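Local coordinates for protein NAD-dependent epimerase/dehydratase (Bacteroides thetaiotaomicron, PDB 3DHN) that probably binds NAD(P) through a Rossmann fold and may act as an oxidoreductase, though its substrate is not established, at residues 5-10 / 70-75; 18-23 / 196-201. All coordinates share one frame; numbering follows the deposited sequence.

Contact 1: residues 5-10 / 70-75; sequences KKIVLI and AVISAF
V8 and I10 of strand 6-10 and I72 of strand 70-73 join their backbones in a parallel ladder at the middle of the Rossmann-fold sheet. This is the pairing of the first and fourth strands, where the chain, having laid down strands 30-34 and 48-51 on one side of the first strand, crosses over to add strand 70-73 on the other (order 3-2-1-4-5-6). The two strands run 4.8 Å apart between their short axes, inclined by 15°. V8 bonds both ways, its N to A70 O and its O from I72 N, the latter at 3.0 Å and almost straight, with an N-H...O angle of 174°. I72 O then takes I10 N at 2.9 Å. V8 O also meets the CA of V71 in a CA-H...O contact.

I7, L9, A70 and I72 face one way, I7, A70 and I72 touching helix 194-206. On this face L9 CD2 packs on I72 CG2 at 4.3 Å. The other face carries V8, I10, V71 and S73, and there helix 87-101 covers V71 and S73. V71 stands with CG1 anti to its backbone N (chi1 170°), which sends its two methyls to different partners: CG2 rests against V8 CB at 4.0 Å, and CG1 lies at 4.1 Å from the tip of I10, CD1, the two side chains crossing obliquely.

Past the end of strand 70-73 the ladder gains one more rung, A74 N to I10 O at 2.7 Å. Next to it S73 OG, anti to its own backbone N, leans forward along the chain and takes a weak, long hydrogen bond from F75 N at 3.5 Å.

Contact 2: residues 18-23 / 196-201; sequences SALLNE and DYAAAM
E23 and A19 of helix 14-25 pack against A198 and A199 of helix 194-206, a helix-helix contact on one face of the Rossmann sheet. Helix 14-25 is the first helix of the fold, entered from the glycine-rich turn after strand 6-10. The short axes pass 8.7 Å apart at -51°, close to the value expected for ridges-into-grooves packing of residues four apart.

Where the helices come nearest, alanines meet: the methyl of A198 settles on the backbone of helix 14-25, its CB 3.6 Å from A19 O, the same carbonyl that accepts the N-H of E23, and 3.9 Å from A19 CB.

E23 can be followed outward from there. Its CB faces helix 194-206 and lies 4.3 Å from A198 CB. CG, anti to the backbone N (chi1 177°), passes A198 O, and the chain then bends at chi2 (74°) to lay the carboxylate alongside A199. CD comes to 3.7 Å from A199 CA, and OE2 to 4.0 Å from A199 CB. Both oxygens are buried but paired with charge: OE2 forms a salt bridge with R27 NH1 and OE1 one with R171 NE. R27 NH1 also donates to A199 O, tying the glutamate's partner to helix 194-206 as well.

Toward the sheet, where L20 and M201 both touch V110 of strand 106-110, the contact becomes wholly apolar. L20 CD2 lies over the root of the selenomethionine side chain, 3.6 Å from M201 CG.

From the N terminus, strand 6-10 enters the sheet first and leads directly into helix 14-25. The chain then builds strands 30-34 and 48-51 before strand 70-73 returns beside the first strand, and contact 1 closes this loop of 59 residues. Contact 2 closes a far longer one, 172 residues, when helix 194-206 reaches back to the first helix. Because 18-23 lies inside the first loop and 196-201 beyond it, the two closures cross. They meet at the sheet-helix interface: L9 CD1 packs on the backbone of L20 and L21, A74 CB on L20 CD1, and I72 CG2 on M201 CE.

Contact 1: residues 5-10 / 70-75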
ATOM      1  N   LYS A   5      11.986 -10.742   8.574  1.00 39.99           N
ATOM      2  CA  LYS A   5      11.234 -11.885   9.079  1.00 39.04           C
ATOM      3  C   LYS A   5       9.949 -11.469   9.789  1.00 39.76           C
ATOM      4  O   LYS A   5       8.879 -12.012   9.519  1.00 39.43           O
ATOM      5  CB  LYS A   5      12.103 -12.719  10.028  1.00 36.55           C
ATOM      6  CG  LYS A   5      13.267 -13.432   9.344  1.00 37.05           C
ATOM      7  CD  LYS A   5      14.166 -14.151  10.362  1.00 36.37           C
ATOM      8  CE  LYS A   5      13.412 -15.257  11.100  1.00 35.33           C
ATOM      9  NZ  LYS A   5      14.255 -15.888  12.159  1.00 37.44           N
ATOM     10  N   LYS A   6      10.053 -10.503  10.700  1.00 41.17           N
ATOM     11  CA  LYS A   6       8.889 -10.029  11.438  1.00 42.45           C
ATOM     12  C   LYS A   6       8.353  -8.716  10.881  1.00 41.79           C
ATOM     13  O   LYS A   6       9.100  -7.750  10.720  1.00 41.62           O
ATOM     14  CB  LYS A   6       9.231  -9.851  12.917  1.00 43.98           C
ATOM     15  CG  LYS A   6       9.071 -11.111  13.759  1.00 48.56           C
ATOM     16  CD  LYS A   6       9.185 -10.776  15.244  1.00 56.54           C
ATOM     17  CE  LYS A   6       8.116  -9.765  15.662  1.00 60.44           C
ATOM     18  NZ  LYS A   6       8.334  -9.244  17.043  1.00 61.41           N
ATOM     19  N   ILE A   7       7.053  -8.687  10.603  1.00 41.00           N
ATOM     20  CA  ILE A   7       6.419  -7.498  10.047  1.00 40.33           C
ATOM     21  C   ILE A   7       5.060  -7.194  10.662  1.00 39.25           C
ATOM     22  O   ILE A   7       4.405  -8.069  11.244  1.00 39.13           O
ATOM     23  CB  ILE A   7       6.207  -7.633   8.511  1.00 40.75           C
ATOM     24  CG1 ILE A   7       5.095  -8.646   8.218  1.00 41.87           C
ATOM     25  CG2 ILE A   7       7.490  -8.095   7.838  1.00 42.45           C
ATOM     26  CD1 ILE A   7       4.784  -8.813   6.735  1.00 43.54           C
ATOM     27  N   VAL A   8       4.649  -5.940  10.524  1.00 37.27           N
ATOM     28  CA  VAL A   8       3.356  -5.487  11.004  1.00 35.45           C
ATOM     29  C   VAL A   8       2.574  -5.026   9.777  1.00 35.72           C
ATOM     30  O   VAL A   8       3.109  -4.311   8.927  1.00 34.65           O
ATOM     31  CB  VAL A   8       3.484  -4.290  11.951  1.00 34.89           C
ATOM     32  CG1 VAL A   8       2.113  -3.929  12.506  1.00 33.82           C
ATOM     33  CG2 VAL A   8       4.461  -4.610  13.070  1.00 34.77           C
ATOM     34  N   LEU A   9       1.314  -5.441   9.685  1.00 35.98           N
ATOM     35  CA  LEU A   9       0.463  -5.058   8.566  1.00 34.33           C
ATOM     36  C   LEU A   9      -0.676  -4.224   9.137  1.00 34.09           C
ATOM     37  O   LEU A   9      -1.557  -4.749   9.825  1.00 34.09           O
ATOM     38  CB  LEU A   9      -0.097  -6.305   7.878  1.00 34.82           C
ATOM     39  CG  LEU A   9      -0.332  -6.325   6.361  1.00 37.47           C
ATOM     40  CD1 LEU A   9      -1.276  -7.479   6.051  1.00 36.30           C
ATOM     41  CD2 LEU A   9      -0.916  -5.019   5.857  1.00 31.68           C
ATOM     42  N   ILE A  10      -0.650  -2.923   8.875  1.00 32.56           N
ATOM     43  CA  ILE A  10      -1.692  -2.028   9.369  1.00 32.42           C
ATOM     44  C   ILE A  10      -2.847  -1.933   8.369  1.00 33.02           C
ATOM     45  O   ILE A  10      -2.652  -1.590   7.194  1.00 32.90           O
ATOM     46  CB  ILE A  10      -1.121  -0.623   9.646  1.00 32.41           C
ATOM     47  CG1 ILE A  10      -0.082  -0.707  10.776  1.00 32.63           C
ATOM     48  CG2 ILE A  10      -2.242   0.336  10.027  1.00 32.14           C
ATOM     49  CD1 ILE A  10       0.625   0.597  11.074  1.00 34.77           C
ATOM     50  N   ALA A  70      10.021  -4.573   9.514  1.00 39.38           N
ATOM     51  CA  ALA A  70       9.414  -3.665   8.538  1.00 36.48           C
ATOM     52  C   ALA A  70       7.914  -3.547   8.784  1.00 35.03           C
ATOM     53  O   ALA A  70       7.298  -4.416   9.421  1.00 33.08           O
ATOM     54  CB  ALA A  70       9.666  -4.164   7.111  1.00 37.11           C
ATOM     55  N   VAL A  71       7.333  -2.466   8.277  1.00 32.74           N
ATOM     56  CA  VAL A  71       5.905  -2.219   8.424  1.00 30.89           C
ATOM     57  C   VAL A  71       5.275  -1.900   7.072  1.00 30.79           C
ATOM     58  O   VAL A  71       5.822  -1.127   6.289  1.00 28.77           O
ATOM     59  CB  VAL A  71       5.628  -1.023   9.372  1.00 31.27           C
ATOM     60  CG1 VAL A  71       4.146  -0.626   9.313  1.00 30.78           C
ATOM     61  CG2 VAL A  71       6.011  -1.386  10.799  1.00 31.84           C
ATOM     62  N   ILE A  72       4.127  -2.516   6.804  1.00 30.57           N
ATOM     63  CA  ILE A  72       3.381  -2.276   5.579  1.00 29.64           C
ATOM     64  C   ILE A  72       2.034  -1.726   6.027  1.00 30.45           C
ATOM     65  O   ILE A  72       1.393  -2.293   6.916  1.00 30.37           O
ATOM     66  CB  ILE A  72       3.109  -3.575   4.788  1.00 30.83           C
ATOM     67  CG1 ILE A  72       4.422  -4.230   4.363  1.00 32.43           C
ATOM     68  CG2 ILE A  72       2.235  -3.265   3.568  1.00 27.97           C
ATOM     69  CD1 ILE A  72       4.234  -5.619   3.753  1.00 34.65           C
ATOM     70  N   SER A  73       1.606  -0.618   5.429  1.00 31.09           N
ATOM     71  CA  SER A  73       0.320  -0.038   5.781  1.00 30.73           C
ATOM     72  C   SER A  73      -0.651  -0.034   4.604  1.00 29.89           C
ATOM     73  O   SER A  73      -0.336   0.496   3.532  1.00 30.35           O
ATOM     74  CB  SER A  73       0.490   1.391   6.296  1.00 30.78           C
ATOM     75  OG  SER A  73      -0.782   1.983   6.532  1.00 31.44           O
ATOM     76  N   ALA A  74      -1.823  -0.629   4.815  1.00 30.11           N
ATOM     77  CA  ALA A  74      -2.878  -0.687   3.804  1.00 30.20           C
ATOM     78  C   ALA A  74      -4.098   0.118   4.273  1.00 32.62           C
ATOM     79  O   ALA A  74      -5.231  -0.146   3.858  1.00 30.42           O
ATOM     80  CB  ALA A  74      -3.275  -2.139   3.539  1.00 29.43           C
ATOM     81  N   PHE A  75      -3.858   1.100   5.139  1.00 33.66           N
ATOM     82  CA  PHE A  75      -4.918   1.946   5.676  1.00 37.14           C
ATOM     83  C   PHE A  75      -5.728   2.702   4.624  1.00 40.35           C
ATOM     84  O   PHE A  75      -5.178   3.307   3.700  1.00 39.68           O
ATOM     85  CB  PHE A  75      -4.336   2.969   6.655  1.00 37.19           C
ATOM     86  CG  PHE A  75      -5.325   4.015   7.097  1.00 38.22           C
ATOM     87  CD1 PHE A  75      -6.274   3.731   8.072  1.00 37.83           C
ATOM     88  CD2 PHE A  75      -5.343   5.268   6.490  1.00 39.43           C
ATOM     89  CE1 PHE A  75      -7.236   4.680   8.437  1.00 42.42           C
ATOM     90  CE2 PHE A  75      -6.297   6.227   6.845  1.00 40.59           C
ATOM     91  CZ  PHE A  75      -7.248   5.931   7.821  1.00 40.62           C
TER

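Contact 2: residues 18-23 / 196-201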
ATOM      1  N   SER A  18      -6.461  -7.912   3.052  1.00 26.85           N
ATOM      2  CA  SER A  18      -6.592  -9.356   3.197  1.00 28.06           C
ATOM      3  C   SER A  18      -5.658 -10.073   2.226  1.00 28.55           C
ATOM      4  O   SER A  18      -5.030 -11.065   2.586  1.00 29.41           O
ATOM      5  CB  SER A  18      -8.040  -9.791   2.938  1.00 26.37           C
ATOM      6  OG  SER A  18      -8.927  -9.110   3.816  1.00 29.50           O
ATOM      7  N   ALA A  19      -5.566  -9.570   0.998  1.00 29.24           N
ATOM      8  CA  ALA A  19      -4.689 -10.172  -0.005  1.00 29.20           C
ATOM      9  C   ALA A  19      -3.222 -10.124   0.445  1.00 31.20           C
ATOM     10  O   ALA A  19      -2.457 -11.058   0.184  1.00 29.55           O
ATOM     11  CB  ALA A  19      -4.845  -9.449  -1.343  1.00 28.56           C
ATOM     12  N   LEU A  20      -2.839  -9.036   1.119  1.00 30.84           N
ATOM     13  CA  LEU A  20      -1.470  -8.870   1.614  1.00 31.71           C
ATOM     14  C   LEU A  20      -1.210  -9.803   2.802  1.00 31.99           C
ATOM     15  O   LEU A  20      -0.128 -10.368   2.943  1.00 30.93           O
ATOM     16  CB  LEU A  20      -1.243  -7.415   2.046  1.00 30.97           C
ATOM     17  CG  LEU A  20      -1.154  -6.375   0.925  1.00 31.04           C
ATOM     18  CD1 LEU A  20      -1.340  -4.967   1.490  1.00 28.02           C
ATOM     19  CD2 LEU A  20       0.183  -6.510   0.217  1.00 29.59           C
ATOM     20  N   LEU A  21      -2.223  -9.955   3.647  1.00 32.49           N
ATOM     21  CA  LEU A  21      -2.134 -10.806   4.825  1.00 34.49           C
ATOM     22  C   LEU A  21      -1.854 -12.261   4.453  1.00 34.92           C
ATOM     23  O   LEU A  21      -0.935 -12.878   4.988  1.00 34.52           O
ATOM     24  CB  LEU A  21      -3.433 -10.705   5.630  1.00 33.93           C
ATOM     25  CG  LEU A  21      -3.520 -11.452   6.964  1.00 33.50           C
ATOM     26  CD1 LEU A  21      -2.333 -11.093   7.844  1.00 35.17           C
ATOM     27  CD2 LEU A  21      -4.830 -11.081   7.656  1.00 34.72           C
ATOM     28  N   ASN A  22      -2.644 -12.795   3.528  1.00 36.69           N
ATOM     29  CA  ASN A  22      -2.496 -14.178   3.078  1.00 37.04           C
ATOM     30  C   ASN A  22      -1.200 -14.416   2.299  1.00 37.60           C
ATOM     31  O   ASN A  22      -0.533 -15.445   2.486  1.00 37.60           O
ATOM     32  CB  ASN A  22      -3.703 -14.574   2.222  1.00 37.39           C
ATOM     33  CG  ASN A  22      -4.995 -14.612   3.023  1.00 40.63           C
ATOM     34  OD1 ASN A  22      -5.994 -13.985   2.660  1.00 43.96           O
ATOM     35  ND2 ASN A  22      -4.979 -15.350   4.125  1.00 41.17           N
ATOM     36  N   GLU A  23      -0.843 -13.475   1.429  1.00 36.20           N
ATOM     37  CA  GLU A  23       0.378 -13.594   0.637  1.00 36.46           C
ATOM     38  C   GLU A  23       1.634 -13.620   1.514  1.00 37.28           C
ATOM     39  O   GLU A  23       2.579 -14.353   1.230  1.00 38.12           O
ATOM     40  CB  GLU A  23       0.468 -12.440  -0.361  1.00 36.17           C
ATOM     41  CG  GLU A  23       1.735 -12.401  -1.202  1.00 35.92           C
ATOM     42  CD  GLU A  23       1.774 -13.454  -2.290  1.00 39.34           C
ATOM     43  OE1 GLU A  23       0.695 -13.886  -2.741  1.00 40.04           O
ATOM     44  OE2 GLU A  23       2.886 -13.835  -2.717  1.00 39.38           O
ATOM     45  N   ASP A 196      -2.370 -10.082  -7.665  1.00 27.51           N
ATOM     46  CA  ASP A 196      -1.057  -9.817  -8.268  1.00 28.22           C
ATOM     47  C   ASP A 196      -0.382  -8.601  -7.646  1.00 28.31           C
ATOM     48  O   ASP A 196       0.854  -8.549  -7.554  1.00 28.89           O
ATOM     49  CB  ASP A 196      -1.155  -9.651  -9.790  1.00 27.83           C
ATOM     50  CG  ASP A 196      -0.980 -10.971 -10.532  1.00 30.79           C
ATOM     51  OD1 ASP A 196      -0.177 -11.811 -10.061  1.00 30.88           O
ATOM     52  OD2 ASP A 196      -1.626 -11.170 -11.590  1.00 33.12           O
ATOM     53  N   TYR A 197      -1.182  -7.626  -7.213  1.00 27.54           N
ATOM     54  CA  TYR A 197      -0.633  -6.438  -6.564  1.00 27.95           C
ATOM     55  C   TYR A 197       0.005  -6.844  -5.232  1.00 28.38           C
ATOM     56  O   TYR A 197       1.063  -6.333  -4.848  1.00 29.49           O
ATOM     57  CB  TYR A 197      -1.737  -5.392  -6.332  1.00 26.33           C
ATOM     58  CG  TYR A 197      -1.305  -4.219  -5.479  1.00 24.58           C
ATOM     59  CD1 TYR A 197      -1.306  -4.300  -4.083  1.00 21.74           C
ATOM     60  CD2 TYR A 197      -0.869  -3.032  -6.073  1.00 23.62           C
ATOM     61  CE1 TYR A 197      -0.879  -3.220  -3.299  1.00 24.06           C
ATOM     62  CE2 TYR A 197      -0.443  -1.954  -5.309  1.00 23.09           C
ATOM     63  CZ  TYR A 197      -0.453  -2.047  -3.921  1.00 27.74           C
ATOM     64  OH  TYR A 197      -0.053  -0.962  -3.166  1.00 24.52           O
ATOM     65  N   ALA A 198      -0.634  -7.769  -4.524  1.00 28.97           N
ATOM     66  CA  ALA A 198      -0.101  -8.225  -3.242  1.00 28.32           C
ATOM     67  C   ALA A 198       1.185  -9.021  -3.436  1.00 28.76           C
ATOM     68  O   ALA A 198       2.146  -8.865  -2.674  1.00 27.61           O
ATOM     69  CB  ALA A 198      -1.134  -9.076  -2.512  1.00 27.96           C
ATOM     70  N   ALA A 199       1.199  -9.884  -4.447  1.00 27.92           N
ATOM     71  CA  ALA A 199       2.376 -10.698  -4.718  1.00 28.25           C
ATOM     72  C   ALA A 199       3.581  -9.809  -4.971  1.00 28.93           C
ATOM     73  O   ALA A 199       4.691 -10.112  -4.521  1.00 29.70           O
ATOM     74  CB  ALA A 199       2.136 -11.600  -5.920  1.00 27.45           C
ATOM     75  N   ALA A 200       3.361  -8.711  -5.691  1.00 28.58           N
ATOM     76  CA  ALA A 200       4.438  -7.777  -6.003  1.00 29.01           C
ATOM     77  C   ALA A 200       4.924  -7.044  -4.748  1.00 29.23           C
ATOM     78  O   ALA A 200       6.131  -6.858  -4.551  1.00 29.91           O
ATOM     79  CB  ALA A 200       3.974  -6.782  -7.049  1.00 28.88           C
HETATM   80  N   MSE A 201       3.984  -6.636  -3.898  1.00 28.01           N
HETATM   81  CA  MSE A 201       4.320  -5.938  -2.659  1.00 27.58           C
HETATM   82  C   MSE A 201       5.194  -6.805  -1.750  1.00 26.59           C
HETATM   83  O   MSE A 201       6.162  -6.318  -1.169  1.00 25.80           O
HETATM   84  CB  MSE A 201       3.046  -5.530  -1.911  1.00 28.25           C
HETATM   85  CG  MSE A 201       3.298  -4.808  -0.598  1.00 32.35           C
HETATM   86 SE   MSE A 201       4.101  -3.042  -0.799  1.00 45.43          SE
HETATM   87  CE  MSE A 201       2.554  -1.956  -0.337  1.00 36.57           C
TER